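Local coordinates for protein LipS lipolytic enzyme (Unidentified, PDB 4FBL) that probably hydrolyses ester bonds of lipid-like substrates as a thermostable lipase of the alpha/beta-hydrolase fold, at residues T195-P198 with A199-H202; G207-A210 with E211-P215. All blocks are in the same frame, centred on the assembly; numbering follows the deposited sequence.

Overall arrangement
Interactions 1 and 2 both use helix 200-213, which lies in the chain between strands 147-151 and 221-226 of the main alpha/beta-hydrolase sheet. Interaction 1 (195-202) turns the short strand 194-196 into the start of this helix; interaction 2 (207-215) covers the later part of the helix and the 3-10 segment that follows. Their centres are 20 Å apart and their nearest atoms about 5 Å, so they do not touch. Spermidine occupies a pocket that includes Ser128 and His259, probably two members of a Ser-His-Asp triad with Asp229. The side chain of Thr195 lies about 8 Å from this ligand, and Gly207 is about 12 Å away. Both interactions also reach the second subunit.

Interaction 1. Residues T195-P198 with A199-H202; sequences TPVP and AIKH
Thr195 and Ile200 meet across the turn from strand 194-196, half of a small antiparallel pair with 174-176 inserted between two strands of the alpha/beta-hydrolase sheet, into helix 200-213, their side chains crossing at about a right angle with Thr195 CG2 4.0 Å from Ile200 CG1. Ile200 has CG1 anti to its carbonyl carbon (chi1 -63°), which swings CD1 back to 4.3 Å from Val197 CG2; Leu162 and Leu165 of helix 160-166 pack on the same isoleucine. Two successive backbone bonds wind the chain, Ala199 N to Pro196 O and Ile200 N to Val197 O, both 3.0 Å. Thr195 OG1 hydrogen-bonds to Pro176 O of strand 174-176.

Lys201 approaches from one turn further on. Its CG sits between backbone N and carbonyl carbon (chi1 73°), and bends at chi3 and chi4 fold the chain back toward Pro198, with CE 3.9 Å from Pro198 O. A water joins the same turn: it donates to Val197 O at 2.9 Å, accepts from Lys201 N and takes a weak bond from Lys201 NZ. Val197 O thus receives two donors, the water and the amide of Ile200. With an alanine in place of Lys201, Pro198 O would probably be left without its ammonium partner and the water less firmly fixed. Lys201 NZ reaches Pro198 O in the carbonyl plane, on a lone pair, at 2.8 Å.

Interaction 2. Residues G207-A210 with E211-P215; sequences GAVA and EMLLP
The flat groups that meet between Gly207-Ala210 and Glu211-Pro215 are peptide units of an alpha-helix, each amide N-H directed at the carbonyl oxygen four residues earlier. Glu211 N bonds to Gly207 O at 2.9 Å, Met212 N to Ala208 O at 3.0 Å and Leu213 N to Val209 O, also at 3.0 Å. Leu214 and Pro215 belong to a 3-10 segment, where Leu214 N makes a weak bond to Glu211 O.

The one flat side-chain group is the carboxylate of Glu211. CB of this residue lies 3.5 Å from Gly207 O, but CG is anti to the backbone N (chi1 -169°) and the chain runs on extended, taking the carboxylate clear of the preceding turn. There OE2 forms a salt bridge with Arg156 NH2 of the second subunit, and OE1 has a long, weak ion pair with Arg156 of its own chain; the two guanidinium groups would be expected to favour the charged carboxylate.

Much of this end of the helix is a subunit interface: Ala208 packs on Ala208 of the second subunit, and Met212 on Ser159 of that same neighbour. Within the chain, Ala210 and Leu214 face Val135 of helix 129-140. Val209 and Leu213, one turn apart, lie side by side and point the same way, both touching Trp136 of their own chain, with Val209 CG1 4.0 Å from Leu213 CD1. Leu213 CG also comes against the carbonyl oxygen that accepts its own amide, 3.4 Å from Val209 O.

Interaction 1. Residues T195-P198 with A199-H202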
loop_
_atom_site.group_PDB
_atom_site.type_symbol
_atom_site.label_atom_id
_atom_site.label_comp_id
_atom_site.label_asym_id
_atom_site.label_seq_id
_atom_site.Cartn_x
_atom_site.Cartn_y
_atom_site.Cartn_z
ATOM N N THR C 195 10.914 -16.281 -1.989
ATOM C CA THR C 195 9.787 -15.346 -1.717
ATOM C C THR C 195 8.442 -15.843 -2.286
ATOM O O THR C 195 8.326 -16.050 -3.513
ATOM C CB THR C 195 10.119 -14.071 -2.375
ATOM O OG1 THR C 195 11.377 -13.626 -1.850
ATOM C CG2 THR C 195 8.991 -13.030 -2.129
ATOM N N PRO C 196 7.455 -16.137 -1.416
ATOM C CA PRO C 196 6.132 -16.549 -1.889
ATOM C C PRO C 196 5.376 -15.301 -2.450
ATOM O O PRO C 196 5.040 -14.332 -1.730
ATOM C CB PRO C 196 5.395 -17.006 -0.625
ATOM C CG PRO C 196 6.359 -16.858 0.459
ATOM C CD PRO C 196 7.485 -16.009 0.056
ATOM N N VAL C 197 5.191 -15.328 -3.758
ATOM C CA VAL C 197 4.573 -14.207 -4.520
ATOM C C VAL C 197 3.265 -13.635 -3.957
ATOM O O VAL C 197 3.156 -12.407 -3.814
ATOM C CB VAL C 197 4.503 -14.605 -6.013
ATOM C CG1 VAL C 197 3.626 -13.588 -6.841
ATOM C CG2 VAL C 197 5.862 -14.566 -6.533
ATOM N N PRO C 198 2.317 -14.493 -3.566
ATOM C CA PRO C 198 1.087 -13.853 -3.096
ATOM C C PRO C 198 1.239 -12.977 -1.840
ATOM O O PRO C 198 0.283 -12.280 -1.541
ATOM C CB PRO C 198 0.166 -15.025 -2.748
ATOM C CG PRO C 198 0.685 -16.141 -3.644
ATOM C CD PRO C 198 2.164 -15.953 -3.621
ATOM N N ALA C 199 2.353 -13.105 -1.093
ATOM C CA ALA C 199 2.442 -12.445 0.220
ATOM C C ALA C 199 2.950 -11.078 -0.117
ATOM O O ALA C 199 2.865 -10.219 0.702
ATOM C CB ALA C 199 3.391 -13.182 1.215
ATOM N N ILE C 200 3.524 -10.873 -1.320
ATOM C CA ILE C 200 4.141 -9.537 -1.666
ATOM C C ILE C 200 3.211 -8.273 -1.538
ATOM O O ILE C 200 3.649 -7.178 -1.092
ATOM C CB ILE C 200 4.779 -9.541 -3.112
ATOM C CG1 ILE C 200 5.965 -10.606 -3.169
ATOM C CG2 ILE C 200 5.115 -8.113 -3.572
ATOM C CD1 ILE C 200 6.653 -10.794 -4.570
ATOM N N LYS C 201 1.949 -8.454 -1.886
ATOM C CA LYS C 201 0.994 -7.323 -1.825
ATOM C C LYS C 201 0.883 -6.757 -0.339
ATOM O O LYS C 201 0.890 -5.530 -0.108
ATOM C CB LYS C 201 -0.361 -7.748 -2.410
ATOM C CG LYS C 201 -1.166 -8.679 -1.572
ATOM C CD LYS C 201 -2.510 -9.138 -2.188
ATOM C CE LYS C 201 -2.307 -10.035 -3.426
ATOM N NZ LYS C 201 -1.890 -11.461 -3.098
ATOM N N HIS C 202 0.925 -7.675 0.626
ATOM C CA HIS C 202 0.916 -7.335 2.068
ATOM C C HIS C 202 2.132 -6.629 2.558
ATOM O O HIS C 202 2.008 -5.757 3.444
ATOM C CB HIS C 202 0.661 -8.651 2.790
ATOM C CG HIS C 202 -0.658 -9.201 2.376
ATOM N ND1 HIS C 202 -0.833 -10.411 1.712
ATOM C CD2 HIS C 202 -1.894 -8.670 2.532
ATOM C CE1 HIS C 202 -2.121 -10.593 1.463
ATOM N NE2 HIS C 202 -2.792 -9.555 1.976
HETATM O O HOH W 1 1.141 -10.349 -3.935
#

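Interaction 2. Residues G207-A210 with E211-P215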
loop_
_atom_site.group_PDB
_atom_site.type_symbol
_atom_site.label_atom_id
_atom_site.label_comp_id
_atom_site.label_asym_id
_atom_site.label_seq_id
_atom_site.Cartn_x
_atom_site.Cartn_y
_atom_site.Cartn_z
ATOM N N GLY C 207 3.920 -1.175 4.357
ATOM C CA GLY C 207 4.783 -0.045 4.207
ATOM C C GLY C 207 4.011 1.253 3.907
ATOM O O GLY C 207 4.309 2.369 4.437
ATOM N N ALA C 208 3.034 1.151 3.022
ATOM C CA ALA C 208 2.227 2.372 2.703
ATOM C C ALA C 208 1.355 2.934 3.887
ATOM O O ALA C 208 1.238 4.156 4.072
ATOM C CB ALA C 208 1.346 2.095 1.507
ATOM N N VAL C 209 0.735 2.036 4.652
ATOM C CA VAL C 209 -0.078 2.464 5.783
ATOM C C VAL C 209 0.847 3.167 6.781
ATOM O O VAL C 209 0.544 4.274 7.253
ATOM C CB VAL C 209 -0.890 1.323 6.407
ATOM C CG1 VAL C 209 -1.518 1.784 7.796
ATOM C CG2 VAL C 209 -2.002 0.863 5.393
ATOM N N ALA C 210 2.034 2.590 7.031
ATOM C CA ALA C 210 3.004 3.225 7.962
ATOM C C ALA C 210 3.441 4.547 7.520
ATOM O O ALA C 210 3.530 5.509 8.376
ATOM C CB ALA C 210 4.297 2.312 8.184
ATOM N N GLU C 211 3.854 4.623 6.235
ATOM C CA GLU C 211 4.201 5.915 5.702
ATOM C C GLU C 211 3.084 6.980 5.918
ATOM O O GLU C 211 3.376 8.142 6.248
ATOM C CB GLU C 211 4.521 5.836 4.201
ATOM C CG GLU C 211 5.155 7.204 3.775
ATOM C CD GLU C 211 5.572 7.257 2.233
ATOM O OE1 GLU C 211 5.571 6.239 1.566
ATOM O OE2 GLU C 211 5.936 8.317 1.712
ATOM N N MET C 212 1.840 6.628 5.623
ATOM C CA MET C 212 0.726 7.599 5.752
ATOM C C MET C 212 0.426 8.016 7.250
ATOM O O MET C 212 -0.018 9.150 7.529
ATOM C CB MET C 212 -0.533 6.984 5.121
ATOM C CG MET C 212 -1.599 8.095 4.728
ATOM S SD MET C 212 -3.064 7.473 3.911
ATOM C CE MET C 212 -2.298 6.456 2.563
ATOM N N LEU C 213 0.708 7.104 8.207
ATOM C CA LEU C 213 0.656 7.428 9.644
ATOM C C LEU C 213 1.785 8.298 10.255
ATOM O O LEU C 213 1.639 8.801 11.383
ATOM C CB LEU C 213 0.634 6.138 10.420
ATOM C CG LEU C 213 -0.626 5.337 10.294
ATOM C CD1 LEU C 213 -0.512 3.917 10.996
ATOM C CD2 LEU C 213 -1.783 6.085 10.971
ATOM N N LEU C 214 2.898 8.481 9.552
ATOM C CA LEU C 214 4.023 9.149 10.103
ATOM C C LEU C 214 3.716 10.429 10.942
ATOM O O LEU C 214 4.259 10.567 12.013
ATOM C CB LEU C 214 5.032 9.453 9.001
ATOM C CG LEU C 214 5.983 8.316 8.544
ATOM C CD1 LEU C 214 6.749 8.645 7.211
ATOM C CD2 LEU C 214 6.987 7.948 9.613
ATOM N N PRO C 215 2.878 11.390 10.437
ATOM C CA PRO C 215 2.590 12.651 11.173
ATOM C C PRO C 215 1.983 12.337 12.569
ATOM O O PRO C 215 2.146 13.070 13.526
ATOM C CB PRO C 215 1.511 13.330 10.264
ATOM C CG PRO C 215 2.019 12.881 8.839
ATOM C CD PRO C 215 2.219 11.375 9.111
#